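Local coordinates for 3-oxoadipate enol-lactonase (Burkholderia xenovorans, PDB 2XUA), which probably hydrolyses 3-oxoadipate enol-lactone in the breakdown of catechol-type aromatics, as an alpha/beta hydrolase with a helical cap over its pocket, at residues Ala108-His113 / Ile205-Leu210; Lys141-Gly146 / Tyr186-Glu191; Ala149-Val154 / Val177-Asp182; Glu201-Lys206 / Ala229-Gly234. One frame throughout, in Å; residues are numbered along the deposited sequence.

Contact 1 (Ala108-His113 / Ile205-Leu210); sequences ALAARH and IKVPAL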
loop_
_atom_site.group_PDB
_atom_site.type_symbol
_atom_site.label_atom_id
_atom_site.label_comp_id
_atom_site.label_asym_id
_atom_site.label_seq_id
_atom_site.Cartn_x
_atom_site.Cartn_y
_atom_site.Cartn_z
ATOM N N ALA B 108 -23.288 11.762 -6.630
ATOM C CA ALA B 108 -24.049 11.091 -7.696
ATOM C C ALA B 108 -24.883 9.902 -7.177
ATOM O O ALA B 108 -26.059 9.690 -7.594
ATOM C CB ALA B 108 -23.178 10.637 -8.778
ATOM N N LEU B 109 -24.265 9.108 -6.308
ATOM C CA LEU B 109 -24.881 7.911 -5.787
ATOM C C LEU B 109 -26.050 8.316 -4.919
ATOM O O LEU B 109 -27.155 7.796 -5.120
ATOM C CB LEU B 109 -23.854 7.124 -4.981
ATOM C CG LEU B 109 -23.252 5.786 -5.364
ATOM C CD1 LEU B 109 -23.681 5.065 -6.630
ATOM C CD2 LEU B 109 -21.715 5.757 -5.124
ATOM N N ALA B 110 -25.855 9.257 -3.992
ATOM C CA ALA B 110 -26.938 9.676 -3.128
ATOM C C ALA B 110 -28.106 10.360 -3.860
ATOM O O ALA B 110 -29.219 10.298 -3.353
ATOM C CB ALA B 110 -26.457 10.567 -1.985
ATOM N N ALA B 111 -27.814 11.042 -4.980
ATOM C CA ALA B 111 -28.808 11.772 -5.770
ATOM C C ALA B 111 -29.605 10.857 -6.694
ATOM O O ALA B 111 -30.824 10.981 -6.821
ATOM C CB ALA B 111 -28.084 12.871 -6.618
ATOM N N ARG B 112 -28.888 9.976 -7.378
ATOM C CA ARG B 112 -29.456 9.168 -8.414
ATOM C C ARG B 112 -29.737 7.745 -7.874
ATOM O O ARG B 112 -30.379 6.982 -8.560
ATOM C CB ARG B 112 -28.511 9.083 -9.619
ATOM C CG ARG B 112 -28.013 10.445 -10.185
ATOM C CD ARG B 112 -26.870 10.226 -11.125
ATOM N NE ARG B 112 -26.400 11.492 -11.668
ATOM C CZ ARG B 112 -25.526 11.651 -12.654
ATOM N NH1 ARG B 112 -24.974 10.623 -13.284
ATOM N NH2 ARG B 112 -25.215 12.880 -13.032
ATOM N N HIS B 113 -29.249 7.400 -6.667
ATOM C CA HIS B 113 -29.516 6.043 -6.082
ATOM C C HIS B 113 -29.788 6.039 -4.589
ATOM O O HIS B 113 -29.213 5.224 -3.832
ATOM C CB HIS B 113 -28.403 5.052 -6.452
ATOM C CG HIS B 113 -28.109 4.967 -7.923
ATOM N ND1 HIS B 113 -27.222 5.813 -8.565
ATOM C CD2 HIS B 113 -28.572 4.122 -8.880
ATOM C CE1 HIS B 113 -27.162 5.496 -9.849
ATOM N NE2 HIS B 113 -27.952 4.457 -10.059
ATOM N N ILE B 205 -30.877 15.405 -2.994
ATOM C CA ILE B 205 -30.451 14.301 -2.131
ATOM C C ILE B 205 -31.343 14.091 -0.916
ATOM O O ILE B 205 -31.552 14.997 -0.120
ATOM C CB ILE B 205 -28.983 14.528 -1.647
ATOM C CG1 ILE B 205 -28.020 14.399 -2.843
ATOM C CG2 ILE B 205 -28.669 13.610 -0.443
ATOM C CD1 ILE B 205 -26.592 14.774 -2.603
ATOM N N LYS B 206 -31.814 12.858 -0.745
ATOM C CA LYS B 206 -32.803 12.558 0.291
ATOM C C LYS B 206 -32.306 11.848 1.535
ATOM O O LYS B 206 -33.125 11.515 2.372
ATOM C CB LYS B 206 -33.960 11.758 -0.327
ATOM C CG LYS B 206 -34.574 12.444 -1.520
ATOM C CD LYS B 206 -35.967 13.042 -1.198
ATOM C CE LYS B 206 -36.647 13.718 -2.442
ATOM N NZ LYS B 206 -35.990 15.007 -2.919
ATOM N N VAL B 207 -30.988 11.632 1.693
ATOM C CA VAL B 207 -30.455 10.804 2.826
ATOM C C VAL B 207 -29.608 11.656 3.765
ATOM O O VAL B 207 -29.152 12.750 3.351
ATOM C CB VAL B 207 -29.668 9.557 2.293
ATOM C CG1 VAL B 207 -30.405 8.940 1.123
ATOM C CG2 VAL B 207 -28.363 9.965 1.799
ATOM N N PRO B 208 -29.457 11.253 5.040
ATOM C CA PRO B 208 -28.628 12.033 5.911
ATOM C C PRO B 208 -27.197 12.182 5.347
ATOM O O PRO B 208 -26.601 11.195 4.905
ATOM C CB PRO B 208 -28.619 11.198 7.188
ATOM C CG PRO B 208 -29.826 10.371 7.091
ATOM C CD PRO B 208 -29.910 10.018 5.725
ATOM N N ALA B 209 -26.676 13.407 5.327
ATOM C CA ALA B 209 -25.345 13.658 4.790
ATOM C C ALA B 209 -24.462 14.363 5.812
ATOM O O ALA B 209 -24.939 15.104 6.703
ATOM C CB ALA B 209 -25.382 14.406 3.439
ATOM N N LEU B 210 -23.169 14.025 5.753
ATOM C CA LEU B 210 -22.124 14.728 6.493
ATOM C C LEU B 210 -21.146 15.292 5.450
ATOM O O LEU B 210 -20.730 14.598 4.522
ATOM C CB LEU B 210 -21.378 13.763 7.427
ATOM C CG LEU B 210 -20.002 14.195 7.924
ATOM C CD1 LEU B 210 -20.180 15.394 8.937
ATOM C CD2 LEU B 210 -19.236 13.043 8.600
HETATM O O HOH W 1 -31.799 11.423 -3.331
#
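Ala110 and Ala111, in the last turn of helix 101-112, pack against Ile205 on the run of chain that leads into strand 209-214. The two branches of Ile205 divide the work. CG1, anti to the carbonyl carbon (chi1 -68°), lies against the Ala111 backbone, 4.0 Å from Ala111 N, and reaches Ala111 CB at 4.1 Å. CG2 takes the other alanine, with Ile205 CG2 4.1 Å from Ala110 CB. That same Ala110 methyl points toward the second segment and also meets Val207 CG2 at 4.3 Å, so one methyl faces two neighbouring branch ends. This is the tight part, where short side chains let the helix backbone come close: the CA atoms of Ala111 and Ile205 are 4.7 Å apart.

Beyond it the contact turns polar and wet. A water lies 2.8 Å from Ala110 O and accepts from Lys206 N at 3.0 Å, bridging two backbone groups that lie 4.5 Å apart, while the Lys206 side chain is exposed. Val207 also touches Ile117 of strand 117-123, and Arg112 forms salt bridges with Glu76 and Glu201. The contact thus joins the C-terminal end of one helix of the alpha/beta hydrolase fold to the approach to a central-sheet strand. No direct hydrogen bond crosses it; aliphatic packing supplies the contact, and water satisfies the backbone at its edge.

Contact 2 (Lys141-Gly146 / Tyr186-Glu191); sequences KARTEG and YASNCE. With SHF (laevulinic acid), chain C.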
loop_
_atom_site.group_PDB
_atom_site.type_symbol
_atom_site.label_atom_id
_atom_site.label_comp_id
_atom_site.label_asym_id
_atom_site.label_seq_id
_atom_site.Cartn_x
_atom_site.Cartn_y
_atom_site.Cartn_z
ATOM N N LYS B 141 -0.410 16.676 -19.043
ATOM C CA LYS B 141 0.833 16.410 -18.359
ATOM C C LYS B 141 0.941 14.919 -18.006
ATOM O O LYS B 141 1.989 14.307 -18.212
ATOM C CB LYS B 141 0.961 17.276 -17.119
ATOM C CG LYS B 141 2.398 17.355 -16.596
ATOM C CD LYS B 141 2.535 18.204 -15.327
ATOM C CE LYS B 141 4.015 18.637 -15.160
ATOM N NZ LYS B 141 4.240 20.025 -15.695
ATOM N N ALA B 142 -0.146 14.335 -17.510
ATOM C CA ALA B 142 -0.061 12.960 -17.060
ATOM C C ALA B 142 0.250 12.102 -18.270
ATOM O O ALA B 142 1.160 11.256 -18.212
ATOM C CB ALA B 142 -1.342 12.548 -16.406
ATOM N N ARG B 143 -0.526 12.336 -19.361
ATOM C CA ARG B 143 -0.444 11.524 -20.594
ATOM C C ARG B 143 0.865 11.637 -21.353
ATOM O O ARG B 143 1.327 10.654 -21.935
ATOM C CB ARG B 143 -1.644 11.795 -21.558
ATOM C CG ARG B 143 -2.938 11.266 -20.994
ATOM C CD ARG B 143 -4.052 10.932 -22.016
ATOM N NE ARG B 143 -5.002 12.000 -21.980
ATOM C CZ ARG B 143 -6.286 11.906 -21.688
ATOM N NH1 ARG B 143 -6.913 10.759 -21.418
ATOM N NH2 ARG B 143 -6.947 13.017 -21.715
ATOM N N THR B 144 1.516 12.805 -21.289
ATOM C CA THR B 144 2.679 13.086 -22.156
ATOM C C THR B 144 3.972 13.168 -21.423
ATOM O O THR B 144 5.048 13.180 -22.044
ATOM C CB THR B 144 2.499 14.393 -22.975
ATOM O OG1 THR B 144 2.488 15.527 -22.109
ATOM C CG2 THR B 144 1.168 14.347 -23.724
ATOM N N GLU B 145 3.896 13.205 -20.098
ATOM C CA GLU B 145 5.103 13.369 -19.267
ATOM C C GLU B 145 5.168 12.333 -18.123
ATOM O O GLU B 145 6.240 12.101 -17.552
ATOM C CB GLU B 145 5.185 14.786 -18.681
ATOM C CG GLU B 145 5.504 15.868 -19.655
ATOM C CD GLU B 145 5.670 17.207 -18.970
ATOM O OE1 GLU B 145 5.188 18.211 -19.511
ATOM O OE2 GLU B 145 6.242 17.253 -17.865
ATOM N N GLY B 146 4.042 11.689 -17.819
ATOM C CA GLY B 146 4.028 10.627 -16.814
ATOM C C GLY B 146 3.866 11.197 -15.406
ATOM O O GLY B 146 3.753 12.396 -15.216
ATOM N N TYR B 186 -5.361 7.715 -14.919
ATOM C CA TYR B 186 -5.413 8.968 -14.144
ATOM C C TYR B 186 -5.985 10.116 -15.004
ATOM O O TYR B 186 -6.927 10.790 -14.618
ATOM C CB TYR B 186 -3.995 9.321 -13.725
ATOM C CG TYR B 186 -3.895 10.587 -12.919
ATOM C CD1 TYR B 186 -4.007 10.563 -11.514
ATOM C CD2 TYR B 186 -3.716 11.831 -13.555
ATOM C CE1 TYR B 186 -3.874 11.736 -10.750
ATOM C CE2 TYR B 186 -3.634 13.028 -12.799
ATOM C CZ TYR B 186 -3.696 12.973 -11.404
ATOM O OH TYR B 186 -3.620 14.136 -10.645
ATOM N N ALA B 187 -5.397 10.351 -16.171
ATOM C CA ALA B 187 -5.961 11.357 -17.086
ATOM C C ALA B 187 -7.469 11.106 -17.398
ATOM O O ALA B 187 -8.270 12.043 -17.440
ATOM C CB ALA B 187 -5.135 11.379 -18.373
ATOM N N SER B 188 -7.887 9.862 -17.599
ATOM C CA SER B 188 -9.309 9.664 -17.916
ATOM C C SER B 188 -10.229 10.063 -16.775
ATOM O O SER B 188 -11.365 10.455 -17.000
ATOM C CB SER B 188 -9.608 8.232 -18.343
ATOM O OG SER B 188 -8.872 7.935 -19.509
ATOM N N ASN B 189 -9.737 9.913 -15.544
ATOM C CA ASN B 189 -10.479 10.327 -14.345
ATOM C C ASN B 189 -10.441 11.831 -14.245
ATOM O O ASN B 189 -11.437 12.458 -13.855
ATOM C CB ASN B 189 -9.900 9.637 -13.095
ATOM C CG ASN B 189 -10.406 8.196 -12.959
ATOM O OD1 ASN B 189 -11.579 8.002 -12.753
ATOM N ND2 ASN B 189 -9.552 7.213 -13.131
ATOM N N CYS B 190 -9.337 12.448 -14.646
ATOM C CA CYS B 190 -9.350 13.915 -14.723
ATOM C C CYS B 190 -10.528 14.409 -15.555
ATOM O O CYS B 190 -11.269 15.302 -15.142
ATOM C CB CYS B 190 -8.054 14.420 -15.358
ATOM S SG CYS B 190 -6.583 14.221 -14.316
ATOM N N GLU B 191 -10.679 13.777 -16.722
ATOM C CA GLU B 191 -11.766 14.061 -17.647
ATOM C C GLU B 191 -13.118 13.842 -16.997
ATOM O O GLU B 191 -13.975 14.755 -16.998
ATOM C CB GLU B 191 -11.565 13.261 -18.944
ATOM C CG GLU B 191 -10.428 13.876 -19.745
ATOM C CD GLU B 191 -9.804 12.974 -20.843
ATOM O OE1 GLU B 191 -9.843 11.726 -20.771
ATOM O OE2 GLU B 191 -9.172 13.558 -21.745
HETATM C C4 SHF C . -5.391 14.403 -7.501
HETATM C C5 SHF C . -6.114 13.688 -6.352
HETATM C C3 SHF C . -5.730 15.866 -7.830
HETATM C C2 SHF C . -6.350 16.759 -6.724
HETATM C C1 SHF C . -6.081 18.302 -6.979
HETATM O O4 SHF C . -4.499 13.809 -8.136
HETATM O O1 SHF C . -5.109 18.755 -6.346
HETATM O OH1 SHF C . -6.859 19.021 -7.693
#
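Arg143 reaches across from helix 132-145 to Glu191 of helix 183-195, two nearly antiparallel cap helices whose axes come within 9.5 Å at an angle of 158°. Arg143 NH1 donates to Glu191 OE1 at 3.2 Å, with an N-H...O angle of 154°. The acceptor lies in the guanidinium plane, whereas the donor stands above the carboxylate plane, the two planes being 47° apart. Glu191 OE2 lies beside NH2, completing a salt bridge whose exact geometry is doubtful. NH1 has a second carboxylate partner in Glu184, and Ser188 OG is hydrogen-bonded to Glu184 O.

Ala187 CB covers one guanidinium face, offset toward its rim, and meets Arg143 CG at 3.4 Å. Deeper in, Ala142 CB touches Tyr186 CD2 at 3.8 Å. The Tyr186 hydroxyl donates to the ketone O4 of laevulinic acid at 2.7 Å, with O4 near the ring plane. The ligand also accepts a hydrogen bond from Arg157 NE. An ionic outer edge thus backs an apolar seam: there the carboxylates of Glu191 and Glu184 probably balance the positive charge of the partly exposed Arg143, while the phenol serves the ligand.

Contact 3 (Ala149-Val154 / Val177-Asp182); sequences ALADAV and VFVHTD. With SHF (laevulinic acid), chain C.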
loop_
_atom_site.group_PDB
_atom_site.type_symbol
_atom_site.label_atom_id
_atom_site.label_comp_id
_atom_site.label_asym_id
_atom_site.label_seq_id
_atom_site.Cartn_x
_atom_site.Cartn_y
_atom_site.Cartn_z
ATOM N N ALA B 149 6.418 13.614 -12.748
ATOM C CA ALA B 149 6.260 15.061 -12.955
ATOM C C ALA B 149 5.073 15.686 -12.188
ATOM O O ALA B 149 5.175 16.771 -11.530
ATOM C CB ALA B 149 6.156 15.339 -14.506
ATOM N N LEU B 150 3.952 14.974 -12.239
ATOM C CA LEU B 150 2.723 15.408 -11.608
ATOM C C LEU B 150 2.804 15.344 -10.097
ATOM O O LEU B 150 2.262 16.208 -9.411
ATOM C CB LEU B 150 1.601 14.507 -12.029
ATOM C CG LEU B 150 0.602 15.066 -12.994
ATOM C CD1 LEU B 150 1.109 14.699 -14.348
ATOM C CD2 LEU B 150 -0.597 14.280 -12.720
ATOM N N ALA B 151 3.493 14.316 -9.593
ATOM C CA ALA B 151 3.605 14.072 -8.166
ATOM C C ALA B 151 4.153 15.303 -7.467
ATOM O O ALA B 151 3.694 15.628 -6.375
ATOM C CB ALA B 151 4.523 12.843 -7.892
ATOM N N ASP B 152 5.108 16.006 -8.079
ATOM C CA ASP B 152 5.758 17.131 -7.362
ATOM C C ASP B 152 4.798 18.316 -7.251
ATOM O O ASP B 152 4.883 19.117 -6.313
ATOM C CB ASP B 152 7.063 17.601 -8.011
ATOM C CG ASP B 152 8.157 16.521 -8.031
ATOM O OD1 ASP B 152 8.425 15.835 -6.985
ATOM O OD2 ASP B 152 8.766 16.392 -9.133
ATOM N N ALA B 153 3.881 18.422 -8.202
ATOM C CA ALA B 153 2.900 19.485 -8.200
ATOM C C ALA B 153 1.703 19.117 -7.359
ATOM O O ALA B 153 1.147 19.971 -6.679
ATOM C CB ALA B 153 2.438 19.801 -9.625
ATOM N N VAL B 154 1.294 17.850 -7.419
ATOM C CA VAL B 154 0.020 17.421 -6.782
ATOM C C VAL B 154 0.133 17.157 -5.301
ATOM O O VAL B 154 -0.700 17.627 -4.524
ATOM C CB VAL B 154 -0.664 16.221 -7.511
ATOM C CG1 VAL B 154 -1.882 15.698 -6.702
ATOM C CG2 VAL B 154 -1.046 16.651 -8.910
ATOM N N VAL B 177 2.176 5.117 -4.472
ATOM C CA VAL B 177 0.910 4.720 -5.128
ATOM C C VAL B 177 0.579 5.718 -6.239
ATOM O O VAL B 177 0.207 5.337 -7.382
ATOM C CB VAL B 177 -0.232 4.717 -4.092
ATOM C CG1 VAL B 177 -1.608 4.576 -4.782
ATOM C CG2 VAL B 177 0.036 3.558 -3.062
ATOM N N PHE B 178 0.755 6.996 -5.919
ATOM C CA PHE B 178 0.454 8.044 -6.925
ATOM C C PHE B 178 1.321 7.823 -8.187
ATOM O O PHE B 178 0.797 7.671 -9.283
ATOM C CB PHE B 178 0.695 9.413 -6.296
ATOM C CG PHE B 178 0.342 10.539 -7.205
ATOM C CD1 PHE B 178 -0.914 11.103 -7.149
ATOM C CD2 PHE B 178 1.249 10.984 -8.173
ATOM C CE1 PHE B 178 -1.247 12.184 -8.003
ATOM C CE2 PHE B 178 0.899 12.036 -9.069
ATOM C CZ PHE B 178 -0.343 12.607 -8.974
ATOM N N VAL B 179 2.637 7.678 -8.024
ATOM C CA VAL B 179 3.501 7.639 -9.190
ATOM C C VAL B 179 3.378 6.366 -9.999
ATOM O O VAL B 179 3.827 6.362 -11.127
ATOM C CB VAL B 179 5.003 8.021 -8.929
ATOM C CG1 VAL B 179 5.080 9.347 -8.252
ATOM C CG2 VAL B 179 5.719 6.936 -8.096
ATOM N N HIS B 180 2.782 5.307 -9.430
ATOM C CA HIS B 180 2.584 4.085 -10.164
ATOM C C HIS B 180 1.166 3.937 -10.672
ATOM O O HIS B 180 0.820 2.905 -11.260
ATOM C CB HIS B 180 3.051 2.893 -9.326
ATOM C CG HIS B 180 4.546 2.812 -9.307
ATOM N ND1 HIS B 180 5.251 2.183 -10.308
ATOM C CD2 HIS B 180 5.463 3.403 -8.505
ATOM C CE1 HIS B 180 6.545 2.356 -10.093
ATOM N NE2 HIS B 180 6.698 3.099 -9.012
ATOM N N THR B 181 0.370 5.003 -10.524
ATOM C CA THR B 181 -0.992 5.008 -11.118
ATOM C C THR B 181 -0.866 5.013 -12.632
ATOM O O THR B 181 -0.057 5.776 -13.182
ATOM C CB THR B 181 -1.793 6.219 -10.625
ATOM O OG1 THR B 181 -1.928 6.077 -9.197
ATOM C CG2 THR B 181 -3.243 6.229 -11.169
ATOM N N ASP B 182 -1.672 4.189 -13.320
ATOM C CA ASP B 182 -1.638 4.193 -14.769
ATOM C C ASP B 182 -1.905 5.653 -15.281
ATOM O O ASP B 182 -2.898 6.274 -14.898
ATOM C CB ASP B 182 -2.719 3.274 -15.283
ATOM C CG ASP B 182 -2.682 3.133 -16.805
ATOM O OD1 ASP B 182 -2.131 2.142 -17.257
ATOM O OD2 ASP B 182 -3.224 3.973 -17.529
HETATM C C4 SHF C . -5.391 14.403 -7.501
HETATM C C5 SHF C . -6.114 13.688 -6.352
HETATM C C3 SHF C . -5.730 15.866 -7.830
HETATM C C2 SHF C . -6.350 16.759 -6.724
HETATM C C1 SHF C . -6.081 18.302 -6.979
HETATM O O4 SHF C . -4.499 13.809 -8.136
HETATM O O1 SHF C . -5.109 18.755 -6.346
HETATM O OH1 SHF C . -6.859 19.021 -7.693
#
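Two helices of the cap that this alpha/beta hydrolase carries over its ligand pocket, 147-154 and 168-179, meet here through the ring of Phe178. The ring leaves the last turn of helix 168-179 with CG anti to the backbone N (chi1 -177°) and reaches the flank of the other helix, where three residues receive it. Leu150 CB stands at the ring edge, near its plane, 3.9 Å from Phe178 CE2; the Leu150 and Phe178 side chains cross at about a right angle. Ala151 presents its backbone as well as its methyl: Phe178 CE2 comes within 3.5 Å of Ala151 N, and Phe178 CD2 lies 3.8 Å from Ala151 CB. Val154 also crosses the phenyl group at about a right angle, bringing CG1 to 3.8 Å from Phe178 CE1.

A smaller contact flanks the ring, with Ala151 CB 3.6 Å from Val179 CG1. All the contacts between the segments are apolar or van der Waals, without a hydrogen bond. Past the helix end, Thr181 OG1 donates to Val177 O at 2.9 Å, tying the turn back to the helix, and Asp182 caps the N-terminus of helix 183-195 through Gly185 N. On the outer side, His180 NE2 is hydrogen-bonded to Asp19 of the second subunit.

Val154 and Phe178 both line the laevulinic acid pocket, a product-analogue site. They converge on its ketone oxygen: Val154 CG1 lies 3.5 Å from O4, and Phe178 CE1 approaches the same atom from the ring edge.

Contact 4 (Glu201-Lys206 / Ala229-Gly234); sequences EAPGIK and AQAIAG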
loop_
_atom_site.group_PDB
_atom_site.type_symbol
_atom_site.label_atom_id
_atom_site.label_comp_id
_atom_site.label_asym_id
_atom_site.label_seq_id
_atom_site.Cartn_x
_atom_site.Cartn_y
_atom_site.Cartn_z
ATOM N N GLU B 201 -27.970 18.704 -9.114
ATOM C CA GLU B 201 -28.501 17.477 -8.505
ATOM C C GLU B 201 -28.422 17.397 -6.973
ATOM O O GLU B 201 -29.094 16.564 -6.353
ATOM C CB GLU B 201 -27.764 16.249 -9.082
ATOM C CG GLU B 201 -28.124 15.898 -10.515
ATOM C CD GLU B 201 -27.447 14.634 -11.009
ATOM O OE1 GLU B 201 -27.708 13.539 -10.426
ATOM O OE2 GLU B 201 -26.660 14.737 -11.999
ATOM N N ALA B 202 -27.561 18.195 -6.351
ATOM C CA ALA B 202 -27.316 18.039 -4.913
ATOM C C ALA B 202 -28.542 18.396 -4.111
ATOM O O ALA B 202 -28.879 17.683 -3.173
ATOM C CB ALA B 202 -26.128 18.845 -4.460
ATOM N N PRO B 203 -29.214 19.525 -4.453
ATOM C CA PRO B 203 -30.404 19.807 -3.663
ATOM C C PRO B 203 -31.431 18.698 -3.640
ATOM O O PRO B 203 -32.265 18.708 -2.770
ATOM C CB PRO B 203 -30.971 21.055 -4.345
ATOM C CG PRO B 203 -29.782 21.786 -4.680
ATOM C CD PRO B 203 -28.835 20.722 -5.234
ATOM N N GLY B 204 -31.325 17.741 -4.562
ATOM C CA GLY B 204 -32.233 16.582 -4.669
ATOM C C GLY B 204 -31.979 15.368 -3.772
ATOM O O GLY B 204 -32.775 14.408 -3.792
ATOM N N ILE B 205 -30.877 15.405 -2.994
ATOM C CA ILE B 205 -30.451 14.301 -2.131
ATOM C C ILE B 205 -31.343 14.091 -0.916
ATOM O O ILE B 205 -31.552 14.997 -0.120
ATOM C CB ILE B 205 -28.983 14.528 -1.647
ATOM C CG1 ILE B 205 -28.020 14.399 -2.843
ATOM C CG2 ILE B 205 -28.669 13.610 -0.443
ATOM C CD1 ILE B 205 -26.592 14.774 -2.603
ATOM N N LYS B 206 -31.814 12.858 -0.745
ATOM C CA LYS B 206 -32.803 12.558 0.291
ATOM C C LYS B 206 -32.306 11.848 1.535
ATOM O O LYS B 206 -33.125 11.515 2.372
ATOM C CB LYS B 206 -33.960 11.758 -0.327
ATOM C CG LYS B 206 -34.574 12.444 -1.520
ATOM C CD LYS B 206 -35.967 13.042 -1.198
ATOM C CE LYS B 206 -36.647 13.718 -2.442
ATOM N NZ LYS B 206 -35.990 15.007 -2.919
ATOM N N ALA B 229 -23.128 21.343 1.757
ATOM C CA ALA B 229 -23.877 20.987 2.932
ATOM C C ALA B 229 -25.195 21.781 2.895
ATOM O O ALA B 229 -26.224 21.322 3.418
ATOM C CB ALA B 229 -23.100 21.342 4.209
ATOM N N GLN B 230 -25.168 22.967 2.294
ATOM C CA GLN B 230 -26.358 23.814 2.364
ATOM C C GLN B 230 -27.348 23.410 1.282
ATOM O O GLN B 230 -28.561 23.586 1.455
ATOM C CB GLN B 230 -25.987 25.321 2.446
ATOM C CG GLN B 230 -25.422 25.723 3.888
ATOM C CD GLN B 230 -24.484 27.036 3.981
ATOM O OE1 GLN B 230 -24.345 27.818 3.049
ATOM N NE2 GLN B 230 -23.819 27.205 5.139
ATOM N N ALA B 231 -26.857 22.835 0.187
ATOM C CA ALA B 231 -27.777 22.290 -0.828
ATOM C C ALA B 231 -28.580 21.096 -0.302
ATOM O O ALA B 231 -29.679 20.801 -0.806
ATOM C CB ALA B 231 -27.044 21.878 -2.038
ATOM N N ILE B 232 -28.027 20.392 0.680
ATOM C CA ILE B 232 -28.587 19.072 1.049
ATOM C C ILE B 232 -29.447 19.188 2.303
ATOM O O ILE B 232 -28.927 19.598 3.351
ATOM C CB ILE B 232 -27.495 17.993 1.238
ATOM C CG1 ILE B 232 -26.763 17.720 -0.086
ATOM C CG2 ILE B 232 -28.112 16.685 1.803
ATOM C CD1 ILE B 232 -25.415 16.835 0.125
ATOM N N ALA B 233 -30.752 18.832 2.183
ATOM C CA ALA B 233 -31.657 18.975 3.355
ATOM C C ALA B 233 -31.090 18.226 4.561
ATOM O O ALA B 233 -30.772 17.037 4.460
ATOM C CB ALA B 233 -33.047 18.470 3.054
ATOM N N GLY B 234 -30.953 18.918 5.687
ATOM C CA GLY B 234 -30.462 18.266 6.901
ATOM C C GLY B 234 -28.980 17.835 6.927
ATOM O O GLY B 234 -28.540 17.256 7.924
HETATM O O HOH W 2 -32.014 17.653 -0.413
HETATM O O HOH W 3 -31.504 14.989 3.013
#
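Ile205 and Ile232 cross obliquely and touch at two places along their lengths. Their delta methyls form the closer touch, Ile205 CD1 to Ile232 CD1 at 3.6 Å, and their gamma branches the other, Ile205 CG2 to Ile232 CG2 at 3.8 Å. Ile205 CD1 also reaches Ile232 CG1 at 3.9 Å. The two side chains share a rotamer: in Ile232, as in Ile205, CG1 is anti to the carbonyl carbon (chi1 -64°) and CG2 is anti to the backbone N. Ile232 CG1 also lies against Ala202 O at 3.7 Å.

Around Ala231 the contact is between small groups and backbone. Its methyl points toward the short 3-10 turn 202-204, meeting Ala202 CB at 4.0 Å and the Pro203 ring at CG and CD, with Pro203 CG 3.8 Å away. The backbones are close as well: Pro203 CA makes a C-H...O contact with Ala231 O at 3.1 Å, the angle at the hydrogen being 159°.

On the polar side, water joins the backbones. One water donates to Pro203 O and Ile205 O and accepts from Ala233 N at 3.1 Å; a second lies between Ile205 O and Ala233 O.

The contact packs the loop entering strand 209-214 against the C-terminal end of helix 222-231 and the turn that follows it toward strand 236-240. Val107 of helix 101-112 also touches Ile205, and Ile232 meets Ala209 of strand 209-214.

Contacts 1 and 4 adjoin at one end of the hydrolase core, sharing Ile205 and Lys206 and joined by the salt bridge Arg112-Glu201; their centres are 8 Å apart. Both set aliphatic groups against the loop before strand 209-214 and bridge backbone edges with water. Contact 1 is only partly buried, whereas contacts 2, 3 and 4 are buried. Contacts 2 and 3 lie in the cap, about 10 Å apart between centres, joined by Leu150 packing on Tyr186 and Ala142, and both reach laevulinic acid. Contact 3 meets across its helices through apolar groups. Cap and core differ accordingly: ligand-lining side chains with one ionic edge, in contact 2, against aliphatics edged by water.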